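Local coordinates for protein acetyltransferase (PDB 6AO7) that probably transfers acetyl groups from acetyl-coenzyme A, as a GNAT-family enzyme that forms a dimer and binds this cofactor, at residues F127-R133 and D154-M160; Y26-L30 and I57-V62. All coordinates share one frame; numbering follows the deposited sequence.

Contact 1 (F127-R133 and D154-M160). With SO4 (sulfate ion), chain C.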
loop_
_atom_site.group_PDB
_atom_site.type_symbol
_atom_site.label_atom_id
_atom_site.label_comp_id
_atom_site.label_asym_id
_atom_site.label_seq_id
_atom_site.Cartn_x
_atom_site.Cartn_y
_atom_site.Cartn_z
ATOM N N PHE A 127 -5.083 10.220 -5.373
ATOM C CA PHE A 127 -5.023 8.975 -6.124
ATOM C C PHE A 127 -5.652 7.850 -5.320
ATOM O O PHE A 127 -5.430 7.736 -4.116
ATOM C CB PHE A 127 -3.575 8.624 -6.450
ATOM C CG PHE A 127 -2.959 9.487 -7.483
ATOM C CD1 PHE A 127 -2.336 10.695 -7.148
ATOM C CD2 PHE A 127 -2.967 9.085 -8.810
ATOM C CE1 PHE A 127 -1.743 11.480 -8.128
ATOM C CE2 PHE A 127 -2.385 9.869 -9.784
ATOM C CZ PHE A 127 -1.769 11.071 -9.445
ATOM N N ARG A 128 -6.449 7.023 -5.990
ATOM C CA ARG A 128 -7.032 5.832 -5.380
ATOM C C ARG A 128 -6.264 4.612 -5.865
ATOM O O ARG A 128 -5.861 4.551 -7.026
ATOM C CB ARG A 128 -8.510 5.686 -5.757
ATOM C CG ARG A 128 -9.400 6.844 -5.326
ATOM C CD ARG A 128 -9.969 6.656 -3.924
ATOM N NE ARG A 128 -10.859 5.498 -3.805
ATOM C CZ ARG A 128 -12.171 5.527 -4.034
ATOM N NH1 ARG A 128 -12.757 6.654 -4.406
ATOM N NH2 ARG A 128 -12.901 4.423 -3.891
ATOM N N ILE A 129 -6.084 3.621 -4.993
ATOM C CA ILE A 129 -5.458 2.385 -5.446
ATOM C C ILE A 129 -6.446 1.625 -6.328
ATOM O O ILE A 129 -7.594 1.395 -5.933
ATOM C CB ILE A 129 -4.993 1.550 -4.249
ATOM C CG1 ILE A 129 -3.974 2.337 -3.421
ATOM C CG2 ILE A 129 -4.428 0.230 -4.720
ATOM C CD1 ILE A 129 -3.495 1.577 -2.209
ATOM N N THR A 130 -6.028 1.272 -7.551
ATOM C CA THR A 130 -7.004 0.659 -8.454
ATOM C C THR A 130 -6.597 -0.681 -9.056
ATOM O O THR A 130 -7.476 -1.472 -9.418
ATOM C CB THR A 130 -7.374 1.609 -9.597
ATOM O OG1 THR A 130 -6.194 2.049 -10.290
ATOM C CG2 THR A 130 -8.168 2.805 -9.065
ATOM N N ASP A 131 -5.302 -0.965 -9.180
ATOM C CA ASP A 131 -4.879 -2.140 -9.937
ATOM C C ASP A 131 -3.557 -2.670 -9.404
ATOM O O ASP A 131 -2.715 -1.906 -8.926
ATOM C CB ASP A 131 -4.715 -1.822 -11.430
ATOM C CG ASP A 131 -6.025 -1.510 -12.113
ATOM O OD1 ASP A 131 -6.730 -2.468 -12.494
ATOM O OD2 ASP A 131 -6.345 -0.309 -12.268
ATOM N N ILE A 132 -3.374 -3.989 -9.508
ATOM C CA ILE A 132 -2.095 -4.638 -9.225
ATOM C C ILE A 132 -1.564 -5.246 -10.520
ATOM O O ILE A 132 -2.291 -5.964 -11.214
ATOM C CB ILE A 132 -2.224 -5.718 -8.137
ATOM C CG1 ILE A 132 -3.043 -5.194 -6.958
ATOM C CG2 ILE A 132 -0.838 -6.160 -7.677
ATOM C CD1 ILE A 132 -2.495 -3.909 -6.398
ATOM N N ARG A 133 -0.305 -4.971 -10.835
ATOM C CA ARG A 133 0.399 -5.591 -11.957
ATOM C C ARG A 133 1.383 -6.616 -11.393
ATOM O O ARG A 133 2.514 -6.278 -11.046
ATOM C CB ARG A 133 1.128 -4.543 -12.800
ATOM C CG ARG A 133 0.230 -3.543 -13.510
ATOM C CD ARG A 133 1.048 -2.560 -14.352
ATOM N NE ARG A 133 0.209 -1.688 -15.172
ATOM C CZ ARG A 133 0.680 -0.736 -15.973
ATOM N NH1 ARG A 133 1.987 -0.533 -16.065
ATOM N NH2 ARG A 133 -0.156 0.012 -16.680
ATOM N N ASP A 154 5.863 -6.317 -7.644
ATOM C CA ASP A 154 4.611 -5.982 -8.304
ATOM C C ASP A 154 4.437 -4.473 -8.363
ATOM O O ASP A 154 4.961 -3.733 -7.526
ATOM C CB ASP A 154 3.418 -6.609 -7.570
ATOM C CG ASP A 154 3.646 -8.068 -7.201
ATOM O OD1 ASP A 154 3.274 -8.463 -6.073
ATOM O OD2 ASP A 154 4.199 -8.832 -8.022
ATOM N N MET A 155 3.709 -4.002 -9.370
ATOM C CA MET A 155 3.384 -2.588 -9.455
ATOM C C MET A 155 1.986 -2.361 -8.904
ATOM O O MET A 155 1.049 -3.077 -9.274
ATOM C CB MET A 155 3.470 -2.066 -10.886
ATOM C CG MET A 155 2.795 -0.731 -11.017
ATOM S SD MET A 155 3.058 0.004 -12.624
ATOM C CE MET A 155 4.755 0.555 -12.403
ATOM N N ILE A 156 1.856 -1.385 -8.006
ATOM C CA ILE A 156 0.562 -0.909 -7.534
ATOM C C ILE A 156 0.183 0.308 -8.354
ATOM O O ILE A 156 0.916 1.305 -8.371
ATOM C CB ILE A 156 0.603 -0.561 -6.041
ATOM C CG1 ILE A 156 1.108 -1.755 -5.250
ATOM C CG2 ILE A 156 -0.773 -0.099 -5.580
ATOM C CD1 ILE A 156 1.378 -1.408 -3.811
ATOM N N LEU A 157 -0.949 0.235 -9.045
ATOM C CA LEU A 157 -1.391 1.322 -9.909
ATOM C C LEU A 157 -2.458 2.128 -9.182
ATOM O O LEU A 157 -3.416 1.554 -8.656
ATOM C CB LEU A 157 -1.940 0.764 -11.226
ATOM C CG LEU A 157 -1.774 1.550 -12.530
ATOM C CD1 LEU A 157 -0.311 1.634 -12.936
ATOM C CD2 LEU A 157 -2.599 0.939 -13.646
ATOM N N LEU A 158 -2.295 3.446 -9.155
ATOM C CA LEU A 158 -3.265 4.346 -8.550
ATOM C C LEU A 158 -3.792 5.304 -9.607
ATOM O O LEU A 158 -3.075 5.680 -10.529
ATOM C CB LEU A 158 -2.662 5.160 -7.389
ATOM C CG LEU A 158 -1.963 4.401 -6.263
ATOM C CD1 LEU A 158 -0.469 4.212 -6.557
ATOM C CD2 LEU A 158 -2.141 5.147 -4.912
ATOM N N THR A 159 -5.043 5.723 -9.441
ATOM C CA THR A 159 -5.759 6.468 -10.461
ATOM C C THR A 159 -6.497 7.618 -9.817
ATOM O O THR A 159 -7.136 7.453 -8.778
ATOM C CB THR A 159 -6.785 5.609 -11.207
ATOM O OG1 THR A 159 -6.140 4.459 -11.760
ATOM C CG2 THR A 159 -7.429 6.413 -12.317
ATOM N N MET A 160 -6.436 8.773 -10.459
ATOM C CA MET A 160 -7.161 9.949 -10.010
ATOM C C MET A 160 -8.094 10.386 -11.122
ATOM O O MET A 160 -7.651 10.567 -12.259
ATOM C CB MET A 160 -6.209 11.085 -9.655
ATOM C CG MET A 160 -6.925 12.359 -9.304
ATOM S SD MET A 160 -5.754 13.713 -9.176
ATOM C CE MET A 160 -6.868 15.113 -9.130
HETATM S S SO4 C . -16.661 6.675 -5.920
HETATM O O1 SO4 C . -16.553 7.581 -7.060
HETATM O O2 SO4 C . -16.860 7.449 -4.698
HETATM O O3 SO4 C . -15.436 5.892 -5.797
HETATM O O4 SO4 C . -17.792 5.774 -6.130
#
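A classic beta bulge lets Thr130 and Asp131 face Leu157 together, shifting the antiparallel register by one residue. Leu157 O takes both amides of the bulge: Thr130 N lies 2.9 Å from it, in the carbonyl plane, and Asp131 N, tilted 22° from that plane, makes a longer bond of 3.2 Å. Beside it Thr130 OG1 and Thr159 OG1 hydrogen-bond at 2.8 Å; with a chi1 of 55°, the hydroxyl of Thr130 sits between its own N and carbonyl carbon, pointing at the neighbouring strand. Beyond the bulge regular pairing resumes, Arg133 N bonding almost straight to Met155 O (2.8 Å).

The two strands form the carboxy-terminal edge of the GNAT sheet, with 128-133 outermost in this chain and 155-161 between it and 106-112. On the face carrying Met155 and Leu157, the extended Arg133 runs alongside Met155, whose SD lies 3.6 Å from Arg133 NH1, while Leu157 CD1 sits over the centre of the guanidinium, 3.9 Å above its plane. The face carrying Ile129, Ile132, Ile156 and Leu158 is apolar: Ile129 CG2 touches Ile156 CG2 at 3.8 Å, and Ile129 also packs on Ile132 of the second subunit. At the far end Met160 CB lies over one face of the Phe127 ring, and SD stands above that face at a distance, a Met-aromatic contact. Arg128, bent at chi2 and chi3, turns away to form a salt bridge with Asp154 of the second subunit, and its NH1 donates to O3 of a sulfate, probably from the crystallisation liquor, at 3.1 Å; the ion is also held by Asn135 of the second subunit.

Contact 2 (Y26-L30 and I57-V62)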
loop_
_atom_site.group_PDB
_atom_site.type_symbol
_atom_site.label_atom_id
_atom_site.label_comp_id
_atom_site.label_asym_id
_atom_site.label_seq_id
_atom_site.Cartn_x
_atom_site.Cartn_y
_atom_site.Cartn_z
ATOM N N TYR A 26 19.341 12.998 -15.936
ATOM C CA TYR A 26 19.279 11.558 -15.718
ATOM C C TYR A 26 19.521 11.209 -14.257
ATOM O O TYR A 26 18.928 10.254 -13.739
ATOM C CB TYR A 26 20.283 10.846 -16.619
ATOM C CG TYR A 26 19.837 10.789 -18.058
ATOM C CD1 TYR A 26 20.475 11.558 -19.035
ATOM C CD2 TYR A 26 18.771 9.980 -18.444
ATOM C CE1 TYR A 26 20.065 11.509 -20.357
ATOM C CE2 TYR A 26 18.356 9.919 -19.755
ATOM C CZ TYR A 26 19.010 10.686 -20.712
ATOM O OH TYR A 26 18.598 10.625 -22.024
ATOM N N ASP A 27 20.400 11.962 -13.583
ATOM C CA ASP A 27 20.591 11.788 -12.145
ATOM C C ASP A 27 19.253 11.745 -11.419
ATOM O O ASP A 27 18.995 10.847 -10.606
ATOM C CB ASP A 27 21.467 12.913 -11.581
ATOM C CG ASP A 27 22.951 12.658 -11.776
ATOM O OD1 ASP A 27 23.309 11.634 -12.397
ATOM O OD2 ASP A 27 23.763 13.481 -11.297
ATOM N N LEU A 28 18.367 12.690 -11.731
ATOM C CA LEU A 28 17.061 12.704 -11.077
ATOM C C LEU A 28 16.162 11.573 -11.576
ATOM O O LEU A 28 15.587 10.830 -10.770
ATOM C CB LEU A 28 16.388 14.059 -11.279
ATOM C CG LEU A 28 17.004 15.222 -10.505
ATOM C CD1 LEU A 28 16.216 16.505 -10.767
ATOM C CD2 LEU A 28 17.059 14.894 -9.014
ATOM N N LEU A 29 16.012 11.436 -12.899
ATOM C CA LEU A 29 15.119 10.408 -13.442
ATOM C C LEU A 29 15.497 9.018 -12.937
ATOM O O LEU A 29 14.617 8.198 -12.640
ATOM C CB LEU A 29 15.135 10.448 -14.976
ATOM C CG LEU A 29 14.618 11.760 -15.569
ATOM C CD1 LEU A 29 15.175 12.022 -16.982
ATOM C CD2 LEU A 29 13.078 11.804 -15.577
ATOM N N LEU A 30 16.802 8.750 -12.803
ATOM C CA LEU A 30 17.268 7.445 -12.360
ATOM C C LEU A 30 16.967 7.191 -10.891
ATOM O O LEU A 30 16.994 6.033 -10.471
ATOM C CB LEU A 30 18.773 7.297 -12.619
ATOM C CG LEU A 30 19.195 7.075 -14.084
ATOM C CD1 LEU A 30 20.703 7.307 -14.292
ATOM C CD2 LEU A 30 18.807 5.676 -14.568
ATOM N N ILE A 57 18.155 22.534 -10.996
ATOM C CA ILE A 57 17.113 21.539 -11.242
ATOM C C ILE A 57 17.111 20.566 -10.068
ATOM O O ILE A 57 18.056 19.795 -9.884
ATOM C CB ILE A 57 17.327 20.800 -12.567
ATOM C CG1 ILE A 57 17.463 21.797 -13.720
ATOM C CG2 ILE A 57 16.153 19.849 -12.834
ATOM C CD1 ILE A 57 16.217 22.625 -13.944
ATOM N N ILE A 58 16.050 20.601 -9.267
ATOM C CA ILE A 58 15.959 19.769 -8.074
ATOM C C ILE A 58 14.850 18.736 -8.162
ATOM O O ILE A 58 14.679 17.952 -7.225
ATOM C CB ILE A 58 15.773 20.629 -6.810
ATOM C CG1 ILE A 58 14.473 21.421 -6.933
ATOM C CG2 ILE A 58 16.978 21.552 -6.600
ATOM C CD1 ILE A 58 14.030 22.049 -5.658
ATOM N N GLY A 59 14.102 18.700 -9.250
ATOM C CA GLY A 59 13.045 17.713 -9.377
ATOM C C GLY A 59 12.550 17.698 -10.801
ATOM O O GLY A 59 12.871 18.587 -11.599
ATOM N N CYS A 60 11.752 16.672 -11.107
ATOM C CA CYS A 60 11.252 16.478 -12.465
ATOM C C CYS A 60 10.102 15.492 -12.443
ATOM O O CYS A 60 9.954 14.705 -11.501
ATOM C CB CYS A 60 12.352 15.964 -13.405
ATOM S SG CYS A 60 13.048 14.360 -12.902
ATOM N N TYR A 61 9.297 15.532 -13.504
ATOM C CA TYR A 61 8.336 14.466 -13.757
ATOM C C TYR A 61 8.139 14.301 -15.266
ATOM O O TYR A 61 8.432 15.201 -16.060
ATOM C CB TYR A 61 6.991 14.710 -13.053
ATOM C CG TYR A 61 6.200 15.932 -13.479
ATOM C CD1 TYR A 61 5.395 15.909 -14.625
ATOM C CD2 TYR A 61 6.201 17.092 -12.699
ATOM C CE1 TYR A 61 4.635 17.008 -14.986
ATOM C CE2 TYR A 61 5.437 18.204 -13.055
ATOM C CZ TYR A 61 4.657 18.153 -14.202
ATOM O OH TYR A 61 3.886 19.235 -14.567
ATOM N N VAL A 62 7.656 13.118 -15.641
ATOM C CA VAL A 62 7.359 12.769 -17.027
ATOM C C VAL A 62 5.898 12.341 -17.121
ATOM O O VAL A 62 5.464 11.423 -16.399
ATOM C CB VAL A 62 8.268 11.643 -17.538
ATOM C CG1 VAL A 62 7.862 11.256 -18.968
ATOM C CG2 VAL A 62 9.724 12.060 -17.444
#
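The peptide plane joining Ile58 to Gly59 receives Leu28 on one face: CD1 stands almost directly above Gly59 N, 3.4 Å away, and 3.7 Å from Ile58 C. This is apolar packing onto a backbone amide group, and no hydrogen bond crosses the contact. With chi2 at -178° CD1 lies anti to CA, stretching the leucine straight out from the helix until the methyl meets the strand. The same methyl also touches Ile57 CG2 at 3.9 Å, beside the peptide.

Here the first helix of the GNAT fold, 26-32, lies across strand 56-65, the local axes 8.3 Å apart and their directions at 58°. The strand carries a classic beta bulge, Ile58 and Gly59 both facing Ala51 of strand 47-53, so the peptide under Leu28 belongs to the bulge itself. Farther along, Cys60 points its thiol at the helix: a chi1 of 61° turns SG to where it meets Leu28 CB and Leu29 CD2, each at 3.7 Å. The CB of Leu29 points neither at the strand nor away from it, but the end of the side chain comes nearer, and CD2 lies within 3.8 Å of Val62 CG2, the two side chains crossing at about a right angle. Leu48 touches both Leu29 and Val62, and helix 36-45 closes over them through Ile39, Tyr42 and Leu43. Ile58 points away from the helix, to Ile87 of helix 87-101.

Both contacts belong to the same mixed seven-stranded sheet but lie on opposite sides of the chain's centre, their own centres about 22 Å apart and their nearest atoms about 10 Å apart, without touching. They follow in series: contact 2 is complete by residue 62, well before contact 1 begins at residue 127. Between strand 56-65 and strand 155-161 run strands 70-78 and 106-112, whose parallel pairing is the place where GNAT sheets typically splay to admit the cofactor. The side chain of Met155 is about 6 Å, and that of Leu28 about 7 Å, from a bound acetyl-CoA. Contact 2 is buried inside one subunit, whereas contact 1 also meets the second subunit of the dimer.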